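Local structure of cobalamin biosynthesis protein CobN (Mycobacterium tuberculosis, 7C6O) at residues V257-D269 / L832-D846. The protein is the large, catalytic subunit of cobaltochelatase, which probably carries the site where cobalt is inserted into the corrin ring during aerobic cobalamin biosynthesis. Sequence-based numbering, arbitrary orientation.
Sequences VKPAAASAGGDDD and LVNVLPTGRNFYSVD. With GOL (glycerol), chain D.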
ATOM      1  N   VAL A 257      16.270 -11.541   8.395  1.00 23.40           N
ATOM      2  CA  VAL A 257      15.697 -12.751   7.822  1.00 25.56           C
ATOM      3  C   VAL A 257      14.276 -13.017   8.295  1.00 26.32           C
ATOM      4  O   VAL A 257      13.662 -13.985   7.840  1.00 27.40           O
ATOM      5  CB  VAL A 257      16.585 -13.982   8.099  1.00 30.33           C
ATOM      6  CG1 VAL A 257      17.952 -13.808   7.461  1.00 30.22           C
ATOM      7  CG2 VAL A 257      16.705 -14.235   9.597  1.00 31.29           C
ATOM      8  N   LYS A 258      13.731 -12.196   9.192  1.00 23.38           N
ATOM      9  CA  LYS A 258      12.367 -12.369   9.698  1.00 20.83           C
ATOM     10  C   LYS A 258      11.620 -11.044   9.600  1.00 21.10           C
ATOM     11  O   LYS A 258      11.369 -10.378  10.613  1.00 17.26           O
ATOM     12  CB  LYS A 258      12.378 -12.891  11.137  1.00 23.22           C
ATOM     13  CG  LYS A 258      11.033 -13.411  11.613  1.00 25.84           C
ATOM     14  CD  LYS A 258      11.095 -13.870  13.062  1.00 29.96           C
ATOM     15  CE  LYS A 258      12.167 -14.930  13.259  1.00 33.98           C
ATOM     16  NZ  LYS A 258      12.005 -15.622  14.568  1.00 35.89           N
ATOM     17  N   PRO A 259      11.241 -10.634   8.386  1.00 20.35           N
ATOM     18  CA  PRO A 259      10.577  -9.329   8.234  1.00 20.58           C
ATOM     19  C   PRO A 259       9.264  -9.220   8.989  1.00 16.48           C
ATOM     20  O   PRO A 259       8.888  -8.113   9.398  1.00 16.86           O
ATOM     21  CB  PRO A 259      10.368  -9.216   6.715  1.00 19.38           C
ATOM     22  CG  PRO A 259      10.409 -10.623   6.214  1.00 19.07           C
ATOM     23  CD  PRO A 259      11.392 -11.334   7.100  1.00 19.92           C
ATOM     24  N   ALA A 260       8.561 -10.337   9.201  1.00 14.55           N
ATOM     25  CA  ALA A 260       7.307 -10.300   9.946  1.00 15.98           C
ATOM     26  C   ALA A 260       7.481  -9.763  11.361  1.00 20.24           C
ATOM     27  O   ALA A 260       6.510  -9.285  11.953  1.00 22.15           O
ATOM     28  CB  ALA A 260       6.682 -11.695   9.999  1.00 16.88           C
ATOM     29  N   ALA A 261       8.685  -9.828  11.920  1.00 18.81           N
ATOM     30  CA  ALA A 261       8.922  -9.345  13.272  1.00 19.42           C
ATOM     31  C   ALA A 261       9.421  -7.906  13.308  1.00 19.11           C
ATOM     32  O   ALA A 261       9.742  -7.404  14.390  1.00 21.02           O
ATOM     33  CB  ALA A 261       9.918 -10.260  13.991  1.00 22.56           C
ATOM     34  N   ALA A 262       9.486  -7.230  12.159  1.00 18.18           N
ATOM     35  CA  ALA A 262      10.083  -5.903  12.071  1.00 20.71           C
ATOM     36  C   ALA A 262       9.119  -4.836  11.566  1.00 20.67           C
ATOM     37  O   ALA A 262       9.551  -3.708  11.299  1.00 18.00           O
ATOM     38  CB  ALA A 262      11.322  -5.942  11.170  1.00 22.84           C
ATOM     39  N   SER A 263       7.836  -5.149  11.424  1.00 20.98           N
ATOM     40  CA  SER A 263       6.882  -4.179  10.907  1.00 16.39           C
ATOM     41  C   SER A 263       6.287  -3.386  12.071  1.00 17.73           C
ATOM     42  O   SER A 263       6.789  -3.432  13.198  1.00 19.47           O
ATOM     43  CB  SER A 263       5.823  -4.879  10.055  1.00 19.33           C
ATOM     44  OG  SER A 263       5.234  -5.962  10.747  1.00 22.32           O
ATOM     45  N   ALA A 264       5.217  -2.636  11.805  1.00 17.43           N
ATOM     46  CA  ALA A 264       4.630  -1.763  12.817  1.00 16.01           C
ATOM     47  C   ALA A 264       4.307  -2.538  14.088  1.00 16.42           C
ATOM     48  O   ALA A 264       3.698  -3.611  14.041  1.00 14.86           O
ATOM     49  CB  ALA A 264       3.365  -1.099  12.270  1.00 17.68           C
ATOM     50  N   GLY A 265       4.733  -1.991  15.226  1.00 18.14           N
ATOM     51  CA  GLY A 265       4.558  -2.637  16.507  1.00 20.23           C
ATOM     52  C   GLY A 265       5.603  -3.674  16.851  1.00 21.49           C
ATOM     53  O   GLY A 265       5.669  -4.102  18.013  1.00 20.51           O
ATOM     54  N   GLY A 266       6.424  -4.089  15.893  1.00 19.92           N
ATOM     55  CA  GLY A 266       7.416  -5.120  16.107  1.00 17.98           C
ATOM     56  C   GLY A 266       8.773  -4.563  16.481  1.00 21.64           C
ATOM     57  O   GLY A 266       8.912  -3.419  16.920  1.00 21.70           O
ATOM     58  N   ASP A 267       9.793  -5.402  16.303  1.00 20.85           N
ATOM     59  CA  ASP A 267      11.171  -5.052  16.635  1.00 23.34           C
ATOM     60  C   ASP A 267      11.854  -4.568  15.360  1.00 23.67           C
ATOM     61  O   ASP A 267      12.626  -5.282  14.719  1.00 24.47           O
ATOM     62  CB  ASP A 267      11.886  -6.250  17.258  1.00 26.33           C
ATOM     63  CG  ASP A 267      13.300  -5.927  17.704  1.00 28.61           C
ATOM     64  OD1 ASP A 267      13.739  -4.766  17.564  1.00 28.84           O
ATOM     65  OD2 ASP A 267      13.978  -6.851  18.200  1.00 32.09           O
ATOM     66  N   ASP A 268      11.557  -3.321  14.991  1.00 21.59           N
ATOM     67  CA  ASP A 268      12.138  -2.756  13.780  1.00 20.63           C
ATOM     68  C   ASP A 268      13.617  -2.433  13.947  1.00 21.53           C
ATOM     69  O   ASP A 268      14.343  -2.382  12.949  1.00 18.50           O
ATOM     70  CB  ASP A 268      11.366  -1.504  13.364  1.00 20.44           C
ATOM     71  CG  ASP A 268      11.422  -0.413  14.412  1.00 21.87           C
ATOM     72  OD1 ASP A 268      12.167   0.570  14.211  1.00 23.41           O
ATOM     73  OD2 ASP A 268      10.731  -0.548  15.444  1.00 23.31           O
ATOM     74  N   ASP A 269      14.079  -2.209  15.179  1.00 24.96           N
ATOM     75  CA  ASP A 269      15.511  -2.023  15.394  1.00 24.52           C
ATOM     76  C   ASP A 269      16.299  -3.243  14.940  1.00 23.39           C
ATOM     77  O   ASP A 269      17.439  -3.108  14.481  1.00 23.67           O
ATOM     78  CB  ASP A 269      15.797  -1.727  16.867  1.00 26.25           C
ATOM     79  CG  ASP A 269      15.468  -0.297  17.253  1.00 28.75           C
ATOM     80  OD1 ASP A 269      15.316   0.551  16.345  1.00 27.66           O
ATOM     81  OD2 ASP A 269      15.375  -0.020  18.467  1.00 28.26           O
ATOM     82  N   LEU A 832       0.918   1.764  17.919  1.00 18.28           N
ATOM     83  CA  LEU A 832       2.039   1.439  17.037  1.00 14.17           C
ATOM     84  C   LEU A 832       2.992   2.632  17.000  1.00 16.95           C
ATOM     85  O   LEU A 832       3.103   3.328  15.985  1.00 19.29           O
ATOM     86  CB  LEU A 832       1.528   1.077  15.625  1.00 13.98           C
ATOM     87  CG  LEU A 832       0.458  -0.013  15.548  1.00 14.94           C
ATOM     88  CD1 LEU A 832      -0.116  -0.110  14.140  1.00 14.20           C
ATOM     89  CD2 LEU A 832       1.021  -1.357  15.983  1.00 16.53           C
ATOM     90  N   VAL A 833       3.694   2.862  18.113  1.00 15.89           N
ATOM     91  CA  VAL A 833       4.529   4.053  18.223  1.00 17.39           C
ATOM     92  C   VAL A 833       5.732   3.983  17.281  1.00 15.19           C
ATOM     93  O   VAL A 833       6.245   5.022  16.848  1.00 16.94           O
ATOM     94  CB  VAL A 833       4.941   4.259  19.696  1.00 20.22           C
ATOM     95  CG1 VAL A 833       6.098   5.246  19.828  1.00 22.26           C
ATOM     96  CG2 VAL A 833       3.749   4.758  20.505  1.00 22.54           C
ATOM     97  N   ASN A 834       6.180   2.780  16.907  1.00 15.60           N
ATOM     98  CA  ASN A 834       7.374   2.722  16.066  1.00 13.96           C
ATOM     99  C   ASN A 834       7.121   3.150  14.619  1.00 17.94           C
ATOM    100  O   ASN A 834       8.069   3.130  13.825  1.00 19.40           O
ATOM    101  CB  ASN A 834       8.002   1.320  16.113  1.00 17.21           C
ATOM    102  CG  ASN A 834       7.234   0.286  15.304  1.00 18.54           C
ATOM    103  OD1 ASN A 834       6.056   0.452  15.001  1.00 20.84           O
ATOM    104  ND2 ASN A 834       7.909  -0.809  14.970  1.00 17.81           N
ATOM    105  N   VAL A 835       5.898   3.547  14.247  1.00 16.68           N
ATOM    106  CA  VAL A 835       5.721   4.203  12.954  1.00 16.09           C
ATOM    107  C   VAL A 835       6.302   5.609  12.989  1.00 17.45           C
ATOM    108  O   VAL A 835       6.545   6.210  11.935  1.00 17.86           O
ATOM    109  CB  VAL A 835       4.242   4.238  12.518  1.00 13.99           C
ATOM    110  CG1 VAL A 835       3.640   2.839  12.547  1.00 13.78           C
ATOM    111  CG2 VAL A 835       3.435   5.216  13.376  1.00 13.93           C
ATOM    112  N   LEU A 836       6.531   6.147  14.179  1.00 16.10           N
ATOM    113  CA  LEU A 836       7.266   7.373  14.427  1.00 13.82           C
ATOM    114  C   LEU A 836       8.735   7.043  14.684  1.00 15.17           C
ATOM    115  O   LEU A 836       9.049   5.993  15.256  1.00 14.36           O
ATOM    116  CB  LEU A 836       6.679   8.115  15.625  1.00 15.16           C
ATOM    117  CG  LEU A 836       5.155   8.280  15.613  1.00 15.30           C
ATOM    118  CD1 LEU A 836       4.657   8.977  16.880  1.00 14.95           C
ATOM    119  CD2 LEU A 836       4.710   9.039  14.369  1.00 16.86           C
ATOM    120  N   PRO A 837       9.676   7.904  14.272  1.00 15.99           N
ATOM    121  CA  PRO A 837       9.478   9.216  13.649  1.00 15.52           C
ATOM    122  C   PRO A 837       9.035   9.160  12.191  1.00 16.11           C
ATOM    123  O   PRO A 837       9.231   8.151  11.508  1.00 14.07           O
ATOM    124  CB  PRO A 837      10.865   9.848  13.746  1.00 18.14           C
ATOM    125  CG  PRO A 837      11.784   8.685  13.619  1.00 17.39           C
ATOM    126  CD  PRO A 837      11.109   7.573  14.385  1.00 19.42           C
ATOM    127  N   THR A 838       8.443  10.253  11.723  1.00 17.77           N
ATOM    128  CA  THR A 838       8.126  10.394  10.311  1.00 16.94           C
ATOM    129  C   THR A 838       9.367  10.900   9.577  1.00 17.39           C
ATOM    130  O   THR A 838      10.476  10.921  10.121  1.00 18.21           O
ATOM    131  CB  THR A 838       6.918  11.309  10.122  1.00 15.72           C
ATOM    132  OG1 THR A 838       7.153  12.557  10.785  1.00 14.93           O
ATOM    133  CG2 THR A 838       5.664  10.659  10.698  1.00 17.14           C
ATOM    134  N   GLY A 839       9.195  11.323   8.328  1.00 15.98           N
ATOM    135  CA  GLY A 839      10.331  11.678   7.505  1.00 16.75           C
ATOM    136  C   GLY A 839      11.066  10.496   6.921  1.00 18.26           C
ATOM    137  O   GLY A 839      12.235  10.631   6.548  1.00 19.41           O
ATOM    138  N   ARG A 840      10.416   9.338   6.825  1.00 17.59           N
ATOM    139  CA  ARG A 840      11.046   8.109   6.371  1.00 16.82           C
ATOM    140  C   ARG A 840      10.302   7.538   5.167  1.00 17.01           C
ATOM    141  O   ARG A 840       9.112   7.791   4.961  1.00 16.94           O
ATOM    142  CB  ARG A 840      11.097   7.072   7.505  1.00 16.86           C
ATOM    143  CG  ARG A 840      11.899   7.528   8.715  1.00 17.47           C
ATOM    144  CD  ARG A 840      12.029   6.428   9.763  1.00 17.65           C
ATOM    145  NE  ARG A 840      10.766   6.162  10.446  1.00 18.36           N
ATOM    146  CZ  ARG A 840      10.615   5.269  11.421  1.00 20.36           C
ATOM    147  NH1 ARG A 840      11.650   4.549  11.836  1.00 21.55           N
ATOM    148  NH2 ARG A 840       9.428   5.095  11.982  1.00 15.96           N
ATOM    149  N   ASN A 841      11.029   6.759   4.366  1.00 14.41           N
ATOM    150  CA  ASN A 841      10.466   6.077   3.199  1.00 13.88           C
ATOM    151  C   ASN A 841       9.908   4.740   3.670  1.00 16.43           C
ATOM    152  O   ASN A 841      10.605   3.725   3.678  1.00 17.22           O
ATOM    153  CB  ASN A 841      11.535   5.909   2.125  1.00 13.99           C
ATOM    154  CG  ASN A 841      11.013   5.223   0.880  1.00 13.55           C
ATOM    155  OD1 ASN A 841       9.804   5.135   0.667  1.00 14.35           O
ATOM    156  ND2 ASN A 841      11.927   4.735   0.047  1.00 11.54           N
ATOM    157  N   PHE A 842       8.632   4.725   4.057  1.00 14.97           N
ATOM    158  CA  PHE A 842       8.170   3.621   4.887  1.00 14.42           C
ATOM    159  C   PHE A 842       8.034   2.319   4.097  1.00 15.14           C
ATOM    160  O   PHE A 842       7.906   2.302   2.870  1.00 12.34           O
ATOM    161  CB  PHE A 842       6.850   3.964   5.612  1.00 13.33           C
ATOM    162  CG  PHE A 842       5.654   4.272   4.716  1.00 14.34           C
ATOM    163  CD1 PHE A 842       5.166   3.353   3.798  1.00 12.96           C
ATOM    164  CD2 PHE A 842       4.955   5.459   4.887  1.00 13.35           C
ATOM    165  CE1 PHE A 842       4.050   3.640   3.022  1.00 13.33           C
ATOM    166  CE2 PHE A 842       3.835   5.751   4.121  1.00 13.58           C
ATOM    167  CZ  PHE A 842       3.383   4.845   3.190  1.00 13.99           C
ATOM    168  N   TYR A 843       8.102   1.212   4.833  1.00 13.96           N
ATOM    169  CA  TYR A 843       7.709  -0.104   4.358  1.00 13.49           C
ATOM    170  C   TYR A 843       6.431  -0.517   5.079  1.00 14.56           C
ATOM    171  O   TYR A 843       5.911   0.209   5.930  1.00 17.53           O
ATOM    172  CB  TYR A 843       8.836  -1.120   4.565  1.00 14.40           C
ATOM    173  CG  TYR A 843       9.332  -1.259   5.991  1.00 15.44           C
ATOM    174  CD1 TYR A 843       8.712  -2.130   6.883  1.00 17.14           C
ATOM    175  CD2 TYR A 843      10.436  -0.544   6.438  1.00 15.39           C
ATOM    176  CE1 TYR A 843       9.168  -2.270   8.182  1.00 16.02           C
ATOM    177  CE2 TYR A 843      10.902  -0.682   7.737  1.00 15.55           C
ATOM    178  CZ  TYR A 843      10.265  -1.548   8.603  1.00 17.63           C
ATOM    179  OH  TYR A 843      10.725  -1.689   9.895  1.00 18.82           O
ATOM    180  N   SER A 844       5.910  -1.697   4.735  1.00 13.85           N
ATOM    181  CA  SER A 844       4.636  -2.127   5.289  1.00 16.96           C
ATOM    182  C   SER A 844       4.832  -3.457   6.001  1.00 18.39           C
ATOM    183  O   SER A 844       5.358  -3.487   7.123  1.00 16.60           O
ATOM    184  CB  SER A 844       3.558  -2.178   4.200  1.00 13.10           C
ATOM    185  OG  SER A 844       3.967  -2.970   3.099  1.00 14.71           O
ATOM    186  N   VAL A 845       4.415  -4.573   5.401  1.00 17.30           N
ATOM    187  CA  VAL A 845       4.333  -5.848   6.100  1.00 16.22           C
ATOM    188  C   VAL A 845       4.904  -6.957   5.229  1.00 14.63           C
ATOM    189  O   VAL A 845       5.049  -6.818   4.012  1.00 15.15           O
ATOM    190  CB  VAL A 845       2.878  -6.190   6.496  1.00 15.58           C
ATOM    191  CG1 VAL A 845       2.319  -5.137   7.442  1.00 17.28           C
ATOM    192  CG2 VAL A 845       2.001  -6.326   5.256  1.00 14.52           C
ATOM    193  N   ASP A 846       5.237  -8.063   5.877  1.00 14.42           N
ATOM    194  CA  ASP A 846       5.519  -9.307   5.177  1.00 15.31           C
ATOM    195  C   ASP A 846       4.199  -9.828   4.630  1.00 12.91           C
ATOM    196  O   ASP A 846       3.335 -10.234   5.419  1.00 14.45           O
ATOM    197  CB  ASP A 846       6.167 -10.322   6.126  1.00 17.27           C
ATOM    198  CG  ASP A 846       6.442 -11.669   5.468  1.00 18.92           C
ATOM    199  OD1 ASP A 846       6.181 -11.835   4.259  1.00 19.62           O
ATOM    200  OD2 ASP A 846       6.929 -12.575   6.176  1.00 21.18           O
TER
HETATM  201  C1  GOL D1203       3.558  -9.223  11.367  1.00 30.88           C
HETATM  202  O1  GOL D1203       3.747 -10.400  12.075  1.00 39.47           O
HETATM  203  C2  GOL D1203       3.303  -9.607   9.912  1.00 31.49           C
HETATM  204  O2  GOL D1203       2.052 -10.174   9.746  1.00 40.90           O
HETATM  205  C3  GOL D1203       3.441  -8.289   9.144  1.00 25.87           C
HETATM  206  O3  GOL D1203       4.777  -8.156   8.772  1.00 17.96           O
HETATM  207  O   HOH W   1       8.909 -13.224   8.190  1.00 18.91           O
HETATM  208  O   HOH W   2       4.647  -1.563   9.134  1.00 15.99           O
HETATM  209  O   HOH W   3      10.830   3.052  14.132  1.00 16.40           O
HETATM  210  O   HOH W   4      13.654  -0.939  10.062  1.00 22.15           O
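Asn834 ND2 donates to Asp268 OD2 at 2.9 Å and weakly to Ser263 O, while OD1 of the same amide accepts from Gly265 N at 2.8 Å, an almost straight bond (175°) that arrives from above the carbonyl plane. A chi1 of 75° swings the amide toward 257-269, between Gly265 N and Asp268. Carboxylate and amide planes are 68° apart, and ND2, bonding within its own plane, meets OD2 from above the carboxylate. Ser263-Gly266 is a type II turn, with Gly265 at its third position, where the positive phi calls for glycine; Ser263 O also accepts the turn bond from Gly266 N. Tyr843 OH donates to Ala262 O at 2.7 Å, and this carbonyl meets the ring at its edge. Water 3 joins Asp268 OD1, Asn834 O and Arg840 NH1. Ala264 CB packs on Val835 CG1 (4.0 Å) and Leu832 CD1. At the far end, water 1 bridges Ala260 N and Asp846 OD2, whose salt bridge is with Arg917, and a glycerol, probably from crystallisation, joins Ser263 OG to Asp846 N. The contact ties the loop between strand 246-249 and helix 274-277 to the connection from helix 807-815 to helix 853-874, with helix 784-801 against Val833.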